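Endoglucanase, glycoside hydrolase family 5 protein (PDB 5IHS) hydrolyses internal beta-1,4-glucosidic bonds of cellulose, probably in the periplasm as part of this bacterium's cellulose-digesting machinery. Local coordinates at residues A[35-40]-A[241-246]; A[76-81]-A[315-320]; A[89-94]-A[124-129]; A[109-114]-A[145-150]; A[221-226]-A[263-268]. All blocks are in the same frame, centred on the assembly; numbering follows the deposited sequence. Where two conformers were deposited one is given.

Interaction 1: A[35-40]-A[241-246]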
# COMPACT_ATOMS: atom_id res chain seq x y z
N LEU A 35 1.82 14.90 3.34
CA LEU A 35 0.53 14.51 2.80
C LEU A 35 -0.55 14.61 3.87
O LEU A 35 -0.31 14.42 5.06
CB LEU A 35 0.59 13.07 2.28
CG LEU A 35 1.67 12.82 1.23
CD1 LEU A 35 1.65 11.34 0.84
CD2 LEU A 35 1.51 13.69 0.00
N SER A 36 -1.77 14.88 3.41
CA SER A 36 -2.93 14.94 4.29
C SER A 36 -4.16 14.56 3.47
O SER A 36 -4.07 14.27 2.28
CB SER A 36 -3.05 16.31 4.94
OG SER A 36 -3.15 17.29 3.95
N VAL A 37 -5.31 14.55 4.13
CA VAL A 37 -6.56 14.14 3.50
C VAL A 37 -7.53 15.31 3.56
O VAL A 37 -7.71 15.91 4.62
CB VAL A 37 -7.16 12.90 4.20
CG1 VAL A 37 -8.48 12.49 3.54
CG2 VAL A 37 -6.16 11.74 4.18
N LYS A 38 -8.16 15.61 2.42
CA LYS A 38 -9.24 16.59 2.32
C LYS A 38 -10.39 15.94 1.56
O LYS A 38 -10.27 15.69 0.35
CB LYS A 38 -8.75 17.84 1.59
CG LYS A 38 -9.81 18.88 1.27
CD LYS A 38 -10.45 19.45 2.53
CE LYS A 38 -11.33 20.65 2.21
NZ LYS A 38 -10.50 21.84 1.89
N GLY A 39 -11.49 15.65 2.26
CA GLY A 39 -12.62 15.01 1.61
C GLY A 39 -12.22 13.68 0.98
O GLY A 39 -11.68 12.79 1.64
N ASN A 40 -12.50 13.55 -0.32
CA ASN A 40 -12.20 12.32 -1.05
C ASN A 40 -10.75 12.24 -1.51
O ASN A 40 -10.41 11.28 -2.22
CB ASN A 40 -13.06 12.21 -2.34
CG ASN A 40 -14.55 12.12 -2.09
OD1 ASN A 40 -15.32 12.79 -2.79
ND2 ASN A 40 -14.97 11.29 -1.16
N GLY A 241 -18.26 10.40 1.39
CA GLY A 241 -17.30 11.41 1.80
C GLY A 241 -15.93 10.95 2.26
O GLY A 241 -15.14 11.79 2.72
N ILE A 242 -15.60 9.66 2.16
CA ILE A 242 -14.30 9.18 2.61
C ILE A 242 -13.30 9.12 1.45
O ILE A 242 -13.67 9.19 0.28
CB ILE A 242 -14.37 7.84 3.37
CG1 ILE A 242 -14.91 6.71 2.49
CG2 ILE A 242 -15.18 7.98 4.66
CD1 ILE A 242 -14.69 5.30 3.08
N ALA A 243 -12.02 8.99 1.80
CA ALA A 243 -10.94 8.86 0.85
C ALA A 243 -10.41 7.43 0.87
O ALA A 243 -10.20 6.85 1.94
CB ALA A 243 -9.80 9.83 1.19
N LEU A 244 -10.19 6.87 -0.31
CA LEU A 244 -9.73 5.50 -0.49
C LEU A 244 -8.28 5.49 -0.96
O LEU A 244 -7.84 6.40 -1.67
CB LEU A 244 -10.58 4.80 -1.54
CG LEU A 244 -12.09 4.84 -1.30
CD1 LEU A 244 -12.83 4.11 -2.40
CD2 LEU A 244 -12.44 4.24 0.07
N PHE A 245 -7.56 4.43 -0.61
CA PHE A 245 -6.20 4.18 -1.10
C PHE A 245 -6.13 2.71 -1.48
O PHE A 245 -6.42 1.83 -0.66
CB PHE A 245 -5.20 4.52 0.02
CG PHE A 245 -3.75 4.69 -0.41
CD1 PHE A 245 -3.08 3.78 -1.21
CD2 PHE A 245 -3.03 5.79 0.05
CE1 PHE A 245 -1.75 3.97 -1.57
CE2 PHE A 245 -1.70 5.97 -0.30
CZ PHE A 245 -1.07 5.06 -1.09
N VAL A 246 -5.77 2.43 -2.74
CA VAL A 246 -5.59 1.05 -3.18
C VAL A 246 -4.17 0.64 -2.80
O VAL A 246 -3.22 0.75 -3.59
CB VAL A 246 -5.90 0.88 -4.68
CG1 VAL A 246 -5.54 -0.52 -5.15
CG2 VAL A 246 -7.38 1.15 -4.93
O HOH W 1 -10.36 8.38 -2.69
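Val37 lays its CG1 methyl, which stands anti to the backbone N, over the CB of Ala243 at 3.8 Å. The contact joins the antiparallel hairpin 35-38/41-44 to the segment leading into strand 244-249 of the (beta/alpha)8 barrel, at the end where that strand begins. Ala243 CB is wedged against backbone as well, lying 3.5 Å from Gly39 O and 3.7 Å from Asn40 C. Asn40 supplies the polar link. Its CG stands beside the backbone N (chi1 -63°), which swings ND2 to 2.9 Å from Ile242 O. The N-H points well at the oxygen (154°) and the acceptor lies in the amide plane, but the donor sits above the Ile242 carbonyl plane, 42° out of it. ND2 also bonds Leu238 O at the end of helix 228-239, so one amide nitrogen ties the hairpin turn to two carbonyls around the Schellman motif at Gly241. An alanine here would remove both N-H bonds and would probably loosen the hold of the hairpin on that helix end. Beyond the amide, a water bridges the backbones, donating to Asn40 O at 2.9 Å and accepting from Leu244 N at 2.8 Å.

Interaction 2: A[76-81]-A[315-320]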
# COMPACT_ATOMS: atom_id res chain seq x y z
N ARG A 76 12.46 3.15 -7.98
CA ARG A 76 12.35 4.57 -8.31
C ARG A 76 12.89 4.86 -9.71
O ARG A 76 12.23 5.52 -10.51
CB ARG A 76 13.12 5.40 -7.29
CG ARG A 76 13.05 6.90 -7.57
CD ARG A 76 14.02 7.69 -6.72
NE ARG A 76 15.37 7.43 -7.18
CZ ARG A 76 16.46 8.01 -6.70
NH1 ARG A 76 16.38 8.88 -5.70
NH2 ARG A 76 17.64 7.71 -7.24
N ASP A 77 14.11 4.40 -9.99
CA ASP A 77 14.81 4.85 -11.19
C ASP A 77 14.29 4.19 -12.46
O ASP A 77 14.20 4.84 -13.50
CB ASP A 77 16.30 4.55 -11.11
CG ASP A 77 17.03 5.37 -10.06
OD1 ASP A 77 16.48 6.38 -9.56
OD2 ASP A 77 18.19 5.00 -9.77
N ASP A 78 13.97 2.90 -12.40
CA ASP A 78 13.55 2.16 -13.59
C ASP A 78 12.04 1.98 -13.66
O ASP A 78 11.46 2.08 -14.75
CB ASP A 78 14.23 0.79 -13.64
CG ASP A 78 13.89 0.03 -14.90
OD1 ASP A 78 14.37 0.43 -15.98
OD2 ASP A 78 13.10 -0.94 -14.81
N TRP A 79 11.38 1.69 -12.55
CA TRP A 79 9.94 1.52 -12.56
C TRP A 79 9.19 2.84 -12.34
O TRP A 79 7.97 2.87 -12.52
CB TRP A 79 9.49 0.49 -11.50
CG TRP A 79 9.86 -0.93 -11.84
CD1 TRP A 79 11.08 -1.40 -12.21
CD2 TRP A 79 8.98 -2.06 -11.85
NE1 TRP A 79 11.02 -2.75 -12.45
CE2 TRP A 79 9.74 -3.18 -12.24
CE3 TRP A 79 7.62 -2.23 -11.58
CZ2 TRP A 79 9.18 -4.45 -12.38
CZ3 TRP A 79 7.08 -3.49 -11.71
CH2 TRP A 79 7.86 -4.57 -12.11
N LYS A 80 9.87 3.90 -11.93
CA LYS A 80 9.24 5.20 -11.70
C LYS A 80 8.18 5.13 -10.59
O LYS A 80 7.18 5.85 -10.62
CB LYS A 80 8.67 5.82 -12.98
CG LYS A 80 9.65 5.80 -14.16
CD LYS A 80 10.99 6.47 -13.87
CE LYS A 80 11.87 6.44 -15.12
NZ LYS A 80 13.22 6.99 -14.88
N CYS A 81 8.41 4.29 -9.58
CA CYS A 81 7.54 4.30 -8.41
C CYS A 81 7.68 5.60 -7.63
O CYS A 81 8.79 6.06 -7.35
CB CYS A 81 7.92 3.15 -7.47
SG CYS A 81 7.55 1.52 -8.04
N LEU A 315 3.06 -5.17 -17.60
CA LEU A 315 1.88 -4.32 -17.67
C LEU A 315 1.96 -3.21 -16.64
O LEU A 315 1.73 -2.03 -16.94
CB LEU A 315 0.64 -5.19 -17.43
CG LEU A 315 -0.72 -4.49 -17.56
CD1 LEU A 315 -1.79 -5.54 -17.80
CD2 LEU A 315 -1.07 -3.67 -16.32
N VAL A 316 2.27 -3.57 -15.40
CA VAL A 316 2.27 -2.61 -14.30
C VAL A 316 3.42 -1.62 -14.44
O VAL A 316 3.24 -0.41 -14.21
CB VAL A 316 2.32 -3.40 -12.98
CG1 VAL A 316 2.63 -2.51 -11.81
CG2 VAL A 316 1.03 -4.18 -12.82
N ARG A 317 4.61 -2.11 -14.78
CA ARG A 317 5.76 -1.24 -14.98
C ARG A 317 5.51 -0.25 -16.11
O ARG A 317 5.86 0.94 -16.01
CB ARG A 317 7.02 -2.06 -15.25
CG ARG A 317 8.25 -1.23 -15.54
CD ARG A 317 9.47 -2.13 -15.75
NE ARG A 317 10.65 -1.41 -16.22
CZ ARG A 317 10.90 -1.11 -17.50
NH1 ARG A 317 10.05 -1.45 -18.47
NH2 ARG A 317 11.99 -0.43 -17.80
N ASP A 318 4.90 -0.71 -17.20
CA ASP A 318 4.62 0.20 -18.30
C ASP A 318 3.67 1.31 -17.86
O ASP A 318 3.85 2.48 -18.23
CB ASP A 318 4.03 -0.56 -19.48
CG ASP A 318 5.05 -1.40 -20.26
OD1 ASP A 318 6.28 -1.28 -20.00
OD2 ASP A 318 4.62 -2.16 -21.17
N ASP A 319 2.64 0.97 -17.06
CA ASP A 319 1.71 1.99 -16.56
C ASP A 319 2.42 2.98 -15.64
O ASP A 319 2.21 4.20 -15.75
CB ASP A 319 0.53 1.30 -15.86
CG ASP A 319 -0.42 2.28 -15.18
OD1 ASP A 319 -1.28 2.84 -15.90
OD2 ASP A 319 -0.31 2.50 -13.94
N LEU A 320 3.29 2.50 -14.75
CA LEU A 320 4.06 3.39 -13.88
C LEU A 320 4.93 4.34 -14.69
O LEU A 320 4.98 5.55 -14.40
CB LEU A 320 4.93 2.59 -12.92
CG LEU A 320 4.19 1.82 -11.83
CD1 LEU A 320 5.13 0.89 -11.10
CD2 LEU A 320 3.52 2.75 -10.86
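Arg317 grips Asp78 side-on in a bidentate salt bridge: NE reaches OD2 of Asp78 at 2.9 Å and NH2 reaches OD1 of Asp78 at 3.1 Å. A weaker third bond runs from NH2 to OD2. Both carboxylate oxygens lie close to the guanidinium plane, yet the nitrogens meet them from above the carboxylate plane, because the two planes are turned 27° apart. Asp78 CG stands anti to its backbone N, and this brings the acid to the arginine tip. The arginine is extended from CG to NE and runs across one face of the Trp79 indole. Its CD sits 3.7 Å from the centroid of the five-membered ring, 12° off the normal, a CH-pi contact, while CB lies over the six-membered ring, 3.7 Å from Trp79 CE3. An alanine at Trp79 would remove that face and would probably leave the aliphatic part of Arg317 less firmly placed for its bridge. Leu320 CD1 lies at the indole edge, 4.0 Å from Trp79 CE3, and equally far from Cys81 SG. Leu320 CB is pressed to 3.1 Å from Trp79 O. The contact seats the residues following helix 69-77 on helix 311-329, helices flanking the barrel; Arg321 and Asn324 bind the carbonyls of Asp78 and Lys80. With guanidinium and indole planes 81° apart and CZ far from the ring, cation-pi attraction is at most weak: the charge is probably met chiefly by Asp78, with Arg321 close by as a like charge, while the indole holds the methylenes.

Interaction 3: A[89-94]-A[124-129]; sequences GVEMDG and YHSHEA
Glu91 places CG beside its backbone N (chi1 -57°) and then bends at chi2 (91°), folding its carboxylate back toward 124-129, where Ser126 presents OG anti to its own backbone N (chi1 178°). The two meet in a very short bond, Ser126 OG donating to Glu91 OE2 at 2.4 Å. The other oxygen, OE1, accepts from His127 N at 3.2 Å. Both bonds use the syn lone pairs of the Glu91 carboxylate oxygens, which would hold its rotation in this conformer, one of two. Ser126 OG also accepts from Glu128 N at 2.9 Å, which closes an ST turn. This pairing lies where two neighbouring parallel strands of the (beta/alpha)8 barrel, 83-89 and 119-125, run out into their loops, and Gly89 and His125 form the last bridge between them. His127 ND1 bonds the backbone O of Glu160, probably the acid/base itself, as in family 5 relatives. A water takes the N-H of Glu91 and donates to Glu91 OE1 and His125 O. Val90 sets CG2 squarely over the centre of the Tyr124 ring, 3.5 Å from the centroid. Glu128 OE2 stands 4.6 Å from Glu91 OE2, a like-charge approach that might raise the proton affinity of either acid.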
# COMPACT_ATOMS: atom_id res chain seq x y z
N GLY A 89 4.72 -9.35 7.29
CA GLY A 89 3.89 -10.44 7.77
C GLY A 89 3.81 -10.44 9.28
O GLY A 89 4.79 -10.14 9.97
N VAL A 90 2.63 -10.76 9.80
CA VAL A 90 2.34 -10.70 11.23
C VAL A 90 2.16 -12.10 11.81
O VAL A 90 2.91 -12.51 12.70
CB VAL A 90 1.12 -9.79 11.50
CG1 VAL A 90 0.74 -9.78 12.96
CG2 VAL A 90 1.41 -8.38 11.00
N GLU A 91 1.19 -12.86 11.30
CA GLU A 91 0.98 -14.26 11.61
C GLU A 91 1.92 -15.12 10.75
O GLU A 91 2.65 -14.61 9.89
CB GLU A 91 -0.50 -14.60 11.37
CG GLU A 91 -1.52 -13.74 12.18
CD GLU A 91 -2.00 -12.45 11.48
OE1 GLU A 91 -2.39 -12.48 10.28
OE2 GLU A 91 -2.05 -11.40 12.16
N MET A 92 1.91 -16.43 10.99
CA MET A 92 2.63 -17.40 10.17
C MET A 92 4.13 -17.12 10.09
O MET A 92 4.70 -16.92 9.01
CB MET A 92 2.01 -17.49 8.77
CG MET A 92 0.57 -18.00 8.77
SD MET A 92 -0.25 -17.81 7.18
CE MET A 92 -0.31 -16.03 7.03
N ASP A 93 4.78 -17.14 11.25
CA ASP A 93 6.23 -16.97 11.36
C ASP A 93 6.67 -15.58 10.92
O ASP A 93 7.76 -15.40 10.37
CB ASP A 93 6.99 -18.05 10.58
CG ASP A 93 6.86 -19.42 11.21
OD1 ASP A 93 6.96 -19.53 12.45
OD2 ASP A 93 6.65 -20.39 10.45
N GLY A 94 5.83 -14.59 11.15
CA GLY A 94 6.13 -13.21 10.86
C GLY A 94 6.50 -12.44 12.12
O GLY A 94 7.18 -12.96 13.01
N TYR A 124 1.07 -3.42 8.10
CA TYR A 124 0.89 -4.50 9.07
C TYR A 124 0.06 -5.56 8.36
O TYR A 124 -1.17 -5.49 8.30
CB TYR A 124 0.20 -3.94 10.31
CG TYR A 124 0.34 -4.76 11.57
CD1 TYR A 124 1.56 -4.81 12.25
CD2 TYR A 124 -0.73 -5.46 12.10
CE1 TYR A 124 1.70 -5.55 13.41
CE2 TYR A 124 -0.59 -6.19 13.27
CZ TYR A 124 0.63 -6.23 13.92
OH TYR A 124 0.81 -6.95 15.08
N HIS A 125 0.76 -6.54 7.79
CA HIS A 125 0.17 -7.42 6.78
C HIS A 125 -0.49 -8.61 7.46
O HIS A 125 0.00 -9.74 7.47
CB HIS A 125 1.21 -7.82 5.74
CG HIS A 125 0.62 -8.26 4.45
ND1 HIS A 125 0.19 -7.37 3.49
CD2 HIS A 125 0.36 -9.50 3.96
CE1 HIS A 125 -0.27 -8.04 2.46
NE2 HIS A 125 -0.19 -9.33 2.72
N SER A 126 -1.64 -8.31 8.07
CA SER A 126 -2.39 -9.23 8.90
C SER A 126 -3.82 -9.39 8.40
O SER A 126 -4.41 -8.47 7.83
CB SER A 126 -2.45 -8.69 10.34
OG SER A 126 -3.21 -9.53 11.20
N HIS A 127 -4.38 -10.58 8.68
CA HIS A 127 -5.79 -10.90 8.51
C HIS A 127 -6.54 -10.98 9.84
O HIS A 127 -7.73 -11.33 9.84
CB HIS A 127 -5.96 -12.24 7.77
CG HIS A 127 -5.49 -12.23 6.35
ND1 HIS A 127 -5.96 -11.34 5.42
CD2 HIS A 127 -4.60 -13.02 5.71
CE1 HIS A 127 -5.37 -11.58 4.26
NE2 HIS A 127 -4.55 -12.61 4.40
N GLU A 128 -5.89 -10.68 10.96
CA GLU A 128 -6.52 -10.87 12.26
C GLU A 128 -5.88 -9.97 13.31
O GLU A 128 -5.69 -10.37 14.47
CB GLU A 128 -6.51 -12.34 12.67
CG GLU A 128 -5.14 -12.95 12.80
CD GLU A 128 -5.20 -14.37 13.30
OE1 GLU A 128 -6.04 -15.14 12.80
OE2 GLU A 128 -4.40 -14.73 14.20
N ALA A 129 -5.60 -8.73 12.94
CA ALA A 129 -4.84 -7.83 13.80
C ALA A 129 -5.53 -7.59 15.13
O ALA A 129 -4.87 -7.41 16.16
CB ALA A 129 -4.58 -6.51 13.07
O HOH W 2 -0.13 -12.11 8.79

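Interaction 4: A[109-114]-A[145-150]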
# COMPACT_ATOMS: atom_id res chain seq x y z
N VAL A 109 13.59 -0.88 4.19
CA VAL A 109 12.84 -0.31 3.07
C VAL A 109 12.46 1.14 3.36
O VAL A 109 12.58 2.00 2.48
CB VAL A 109 11.63 -1.21 2.74
CG1 VAL A 109 10.70 -0.54 1.74
CG2 VAL A 109 12.13 -2.56 2.21
N VAL A 110 11.97 1.42 4.56
CA VAL A 110 11.65 2.80 4.94
C VAL A 110 12.88 3.69 4.80
O VAL A 110 12.81 4.79 4.23
CB VAL A 110 11.07 2.86 6.36
CG1 VAL A 110 10.94 4.30 6.83
CG2 VAL A 110 9.73 2.14 6.42
N ASN A 111 14.02 3.23 5.33
CA ASN A 111 15.24 4.03 5.28
C ASN A 111 15.63 4.31 3.84
O ASN A 111 16.08 5.42 3.50
CB ASN A 111 16.37 3.31 6.01
CG ASN A 111 16.22 3.35 7.52
OD1 ASN A 111 15.38 4.07 8.05
ND2 ASN A 111 17.06 2.60 8.23
N ALA A 112 15.49 3.32 2.97
CA ALA A 112 15.83 3.51 1.56
C ALA A 112 14.87 4.47 0.89
O ALA A 112 15.30 5.30 0.08
CB ALA A 112 15.81 2.16 0.84
N ALA A 113 13.57 4.38 1.18
CA ALA A 113 12.63 5.33 0.62
C ALA A 113 12.96 6.75 1.04
O ALA A 113 12.85 7.69 0.24
CB ALA A 113 11.20 4.97 1.04
N ILE A 114 13.36 6.94 2.30
CA ILE A 114 13.77 8.26 2.77
C ILE A 114 15.01 8.73 2.01
O ILE A 114 15.08 9.87 1.53
CB ILE A 114 13.96 8.25 4.30
CG1 ILE A 114 12.63 8.01 5.01
CG2 ILE A 114 14.59 9.55 4.78
CD1 ILE A 114 12.76 7.63 6.49
N LYS A 145 7.53 6.67 16.69
CA LYS A 145 8.55 7.38 17.46
C LYS A 145 9.80 7.61 16.62
O LYS A 145 10.42 8.68 16.69
CB LYS A 145 8.88 6.61 18.74
CG LYS A 145 9.84 7.37 19.67
CD LYS A 145 10.03 6.67 21.01
CE LYS A 145 10.91 7.50 21.94
NZ LYS A 145 11.15 6.87 23.28
N LYS A 146 10.19 6.63 15.82
CA LYS A 146 11.41 6.76 15.03
C LYS A 146 11.21 7.67 13.83
O LYS A 146 12.08 8.49 13.53
CB LYS A 146 11.89 5.38 14.58
CG LYS A 146 13.18 5.44 13.76
CD LYS A 146 13.82 4.08 13.61
CE LYS A 146 15.19 4.16 12.91
NZ LYS A 146 15.68 2.82 12.52
N TYR A 147 10.10 7.52 13.12
CA TYR A 147 9.92 8.17 11.83
C TYR A 147 8.87 9.28 11.84
O TYR A 147 8.55 9.82 10.78
CB TYR A 147 9.55 7.11 10.78
CG TYR A 147 10.63 6.07 10.56
CD1 TYR A 147 11.82 6.40 9.94
CD2 TYR A 147 10.46 4.75 10.96
CE1 TYR A 147 12.81 5.46 9.71
CE2 TYR A 147 11.44 3.80 10.74
CZ TYR A 147 12.62 4.16 10.12
OH TYR A 147 13.59 3.19 9.91
N GLY A 148 8.35 9.64 13.02
CA GLY A 148 7.18 10.49 13.09
C GLY A 148 7.33 11.85 12.44
O GLY A 148 6.34 12.41 11.95
N ASN A 149 8.53 12.41 12.42
CA ASN A 149 8.72 13.75 11.86
C ASN A 149 9.03 13.75 10.35
O ASN A 149 9.54 14.77 9.85
CB ASN A 149 9.83 14.48 12.62
CG ASN A 149 9.73 16.00 12.49
OD1 ASN A 149 8.64 16.55 12.29
ND2 ASN A 149 10.86 16.69 12.62
N ILE A 150 8.72 12.69 9.61
CA ILE A 150 9.28 12.47 8.29
C ILE A 150 8.15 12.35 7.28
O ILE A 150 7.24 11.53 7.45
CB ILE A 150 10.19 11.23 8.28
CG1 ILE A 150 11.30 11.48 9.30
CG2 ILE A 150 10.75 10.99 6.90
CD1 ILE A 150 12.23 10.35 9.50
O HOH W 3 17.83 3.45 10.98
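Tyr147 has more surface buried here than any other residue, and its ring is gripped on both faces. Val110 comes tip to tip with it and sets CG1 over the ring centre, a CH-pi contact 3.7 Å from the Tyr147 centroid and 13° off the normal. On the opposite face lies CG of the preceding residue, Lys146. Ile114, second in buried area, crosses the ring obliquely, its CD1 methyl 3.8 Å from Tyr147 CD1. The same methyl touches CG2 of Ile150 at 3.9 Å, the two side chains crossing at about a right angle. Ile150 closes the type I turn that begins at Tyr147, and it sets its own CD1 at the ring edge. These side chains join helix 99-116 to the end of helix 133-147, successive helices of the (beta/alpha)8 barrel separated by strand 119-125, on which Val110 also rests. At the hydroxyl end of the ring, Tyr147 OH donates to Asn111 OD1 at 2.7 Å, from 40° out of the carbonyl plane, with amide and ring planes 62° apart. Asn111 ND2 gives a hydrogen to a water that also accepts from Lys146 NZ. With the ring clamped by methyls and methylenes and its hydroxyl committed to a neutral amide, the tyrosine probably stays protonated; the lysine, which also holds a water, bonds the hydroxyl weakly and probably adds little to its hold.

Interaction 5: A[221-226]-A[263-268]; sequences FYPGTH and EETALW
The tight half of this contact is an aromatic stack. Phe221 lies offset and almost parallel to Trp268, its ring centroid 3.8 Å from that of the indole five-membered ring and the planes 6° apart. Phe221 CE1 comes within 3.3 Å of Trp268 CG, and the CB of Phe221 reaches back over the six-membered ring of the indole. Phe221 takes the crowded first torsion, CG between backbone N and carbonyl carbon (chi1 71°), which lets the ring lie flat on the tryptophan. At the indole edge NE1 of Trp268 donates to His226 O at 2.9 Å, nearly straight (161°) and in the ring plane, though from above the carbonyl plane. His226 ND1 in turn takes the N-H of Tyr222, so the loop is tied to itself as well as to the helix. Pro223 packs closely too: Thr265 OG1 lies 3.2 Å from Pro223 CG, though it bonds Ser261 O. Toward the partly exposed Glu264 and His226 the fit is looser. Glu264 CG stays 3.7 Å from Pro223 CB while its carboxylate leaves for Arg231, and His226 CB comes only within 4.4 Å of Trp268 CZ2. The arrangement is that of a (beta/alpha)8 barrel loop: the turn after strand 215-221 leans on helix 262-274, while Tyr222, directed away, bonds Glu248, probably the nucleophile on the seventh strand, as in other family 5 glycosidases.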
# COMPACT_ATOMS: atom_id res chain seq x y z
N PHE A 221 -8.36 -4.84 -4.95
CA PHE A 221 -9.07 -5.49 -6.04
C PHE A 221 -8.12 -6.36 -6.84
O PHE A 221 -6.92 -6.08 -6.96
CB PHE A 221 -9.79 -4.48 -6.95
CG PHE A 221 -8.87 -3.66 -7.81
CD1 PHE A 221 -8.44 -4.13 -9.05
CD2 PHE A 221 -8.42 -2.43 -7.38
CE1 PHE A 221 -7.57 -3.39 -9.83
CE2 PHE A 221 -7.55 -1.68 -8.17
CZ PHE A 221 -7.12 -2.17 -9.38
N TYR A 222 -8.71 -7.41 -7.43
CA TYR A 222 -8.01 -8.36 -8.29
C TYR A 222 -8.93 -8.50 -9.50
O TYR A 222 -10.01 -9.11 -9.37
CB TYR A 222 -7.73 -9.69 -7.59
CG TYR A 222 -6.47 -9.59 -6.71
CD1 TYR A 222 -6.49 -8.97 -5.47
CD2 TYR A 222 -5.24 -10.07 -7.18
CE1 TYR A 222 -5.31 -8.81 -4.73
CE2 TYR A 222 -4.08 -9.93 -6.43
CZ TYR A 222 -4.12 -9.31 -5.21
OH TYR A 222 -2.94 -9.19 -4.50
N PRO A 223 -8.57 -7.93 -10.66
CA PRO A 223 -9.55 -7.72 -11.75
C PRO A 223 -10.01 -8.98 -12.46
O PRO A 223 -10.99 -8.92 -13.21
CB PRO A 223 -8.78 -6.81 -12.72
CG PRO A 223 -7.35 -7.13 -12.45
CD PRO A 223 -7.25 -7.37 -10.98
N GLY A 224 -9.34 -10.12 -12.27
CA GLY A 224 -9.91 -11.37 -12.74
C GLY A 224 -11.16 -11.78 -11.99
O GLY A 224 -11.95 -12.58 -12.49
N THR A 225 -11.35 -11.22 -10.80
CA THR A 225 -12.47 -11.50 -9.91
C THR A 225 -13.38 -10.30 -9.71
O THR A 225 -14.60 -10.45 -9.70
CB THR A 225 -11.93 -11.94 -8.54
OG1 THR A 225 -11.03 -13.05 -8.72
CG2 THR A 225 -13.06 -12.34 -7.60
N HIS A 226 -12.80 -9.11 -9.56
CA HIS A 226 -13.51 -7.91 -9.14
C HIS A 226 -13.61 -6.94 -10.31
O HIS A 226 -12.59 -6.50 -10.84
CB HIS A 226 -12.78 -7.25 -7.99
CG HIS A 226 -12.51 -8.17 -6.85
ND1 HIS A 226 -11.27 -8.32 -6.29
CD2 HIS A 226 -13.34 -9.01 -6.18
CE1 HIS A 226 -11.33 -9.20 -5.32
NE2 HIS A 226 -12.58 -9.64 -5.23
N GLU A 263 -7.24 -6.08 -19.92
CA GLU A 263 -8.27 -5.10 -20.26
C GLU A 263 -9.06 -4.67 -19.03
O GLU A 263 -9.34 -3.47 -18.86
CB GLU A 263 -9.17 -5.62 -21.39
CG GLU A 263 -8.44 -5.70 -22.74
CD GLU A 263 -8.20 -4.33 -23.41
OE1 GLU A 263 -9.02 -3.41 -23.21
OE2 GLU A 263 -7.19 -4.19 -24.15
N GLU A 264 -9.38 -5.60 -18.14
CA GLU A 264 -10.10 -5.20 -16.93
C GLU A 264 -9.21 -4.36 -16.02
O GLU A 264 -9.69 -3.42 -15.38
CB GLU A 264 -10.68 -6.41 -16.19
CG GLU A 264 -11.58 -6.02 -15.02
CD GLU A 264 -12.91 -5.42 -15.44
OE1 GLU A 264 -13.43 -5.80 -16.52
OE2 GLU A 264 -13.44 -4.57 -14.69
N THR A 265 -7.91 -4.68 -15.96
CA THR A 265 -7.00 -3.84 -15.19
C THR A 265 -7.04 -2.40 -15.70
O THR A 265 -7.07 -1.46 -14.90
CB THR A 265 -5.57 -4.40 -15.23
OG1 THR A 265 -5.52 -5.74 -14.72
CG2 THR A 265 -4.62 -3.56 -14.38
N ALA A 266 -7.08 -2.23 -17.02
CA ALA A 266 -7.14 -0.88 -17.60
C ALA A 266 -8.43 -0.16 -17.22
O ALA A 266 -8.42 1.06 -17.03
CB ALA A 266 -6.99 -0.95 -19.12
N LEU A 267 -9.56 -0.88 -17.12
CA LEU A 267 -10.79 -0.24 -16.65
C LEU A 267 -10.64 0.25 -15.21
O LEU A 267 -11.15 1.32 -14.85
CB LEU A 267 -11.99 -1.18 -16.76
CG LEU A 267 -12.41 -1.57 -18.17
CD1 LEU A 267 -13.64 -2.44 -18.10
CD2 LEU A 267 -12.67 -0.35 -19.05
N TRP A 268 -9.93 -0.52 -14.38
CA TRP A 268 -9.64 -0.06 -13.04
C TRP A 268 -8.72 1.16 -13.05
O TRP A 268 -8.97 2.12 -12.31
CB TRP A 268 -9.03 -1.18 -12.21
CG TRP A 268 -10.05 -2.09 -11.60
CD1 TRP A 268 -10.45 -3.31 -12.04
CD2 TRP A 268 -10.78 -1.83 -10.40
NE1 TRP A 268 -11.40 -3.84 -11.18
CE2 TRP A 268 -11.61 -2.95 -10.16
CE3 TRP A 268 -10.81 -0.77 -9.50
CZ2 TRP A 268 -12.46 -3.02 -9.05
CZ3 TRP A 268 -11.64 -0.85 -8.40
CH2 TRP A 268 -12.45 -1.96 -8.18

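Interactions 1, 5 and 2 form a chain of touching contacts across the barrel wall: Val246 CG1 meets Phe221 CE2 at 3.8 Å, and Leu315 CD2 meets Thr265 CG2 at 4.0 Å. Interaction 3 uses the end of strand 119-125, and interaction 4 joins the helices that precede and follow that strand; their centres are 21 Å apart. Interactions 3 and 5 border the presumed catalytic end of the barrel, since His127 bonds Glu160 and Tyr222 bonds Glu248; their nearest atoms are about 8 Å apart. Interactions 1 and 4 lie away from it. Interactions 4 and 5 are the most distant pair, centres 32 Å apart, on opposite sides of the chain's centre.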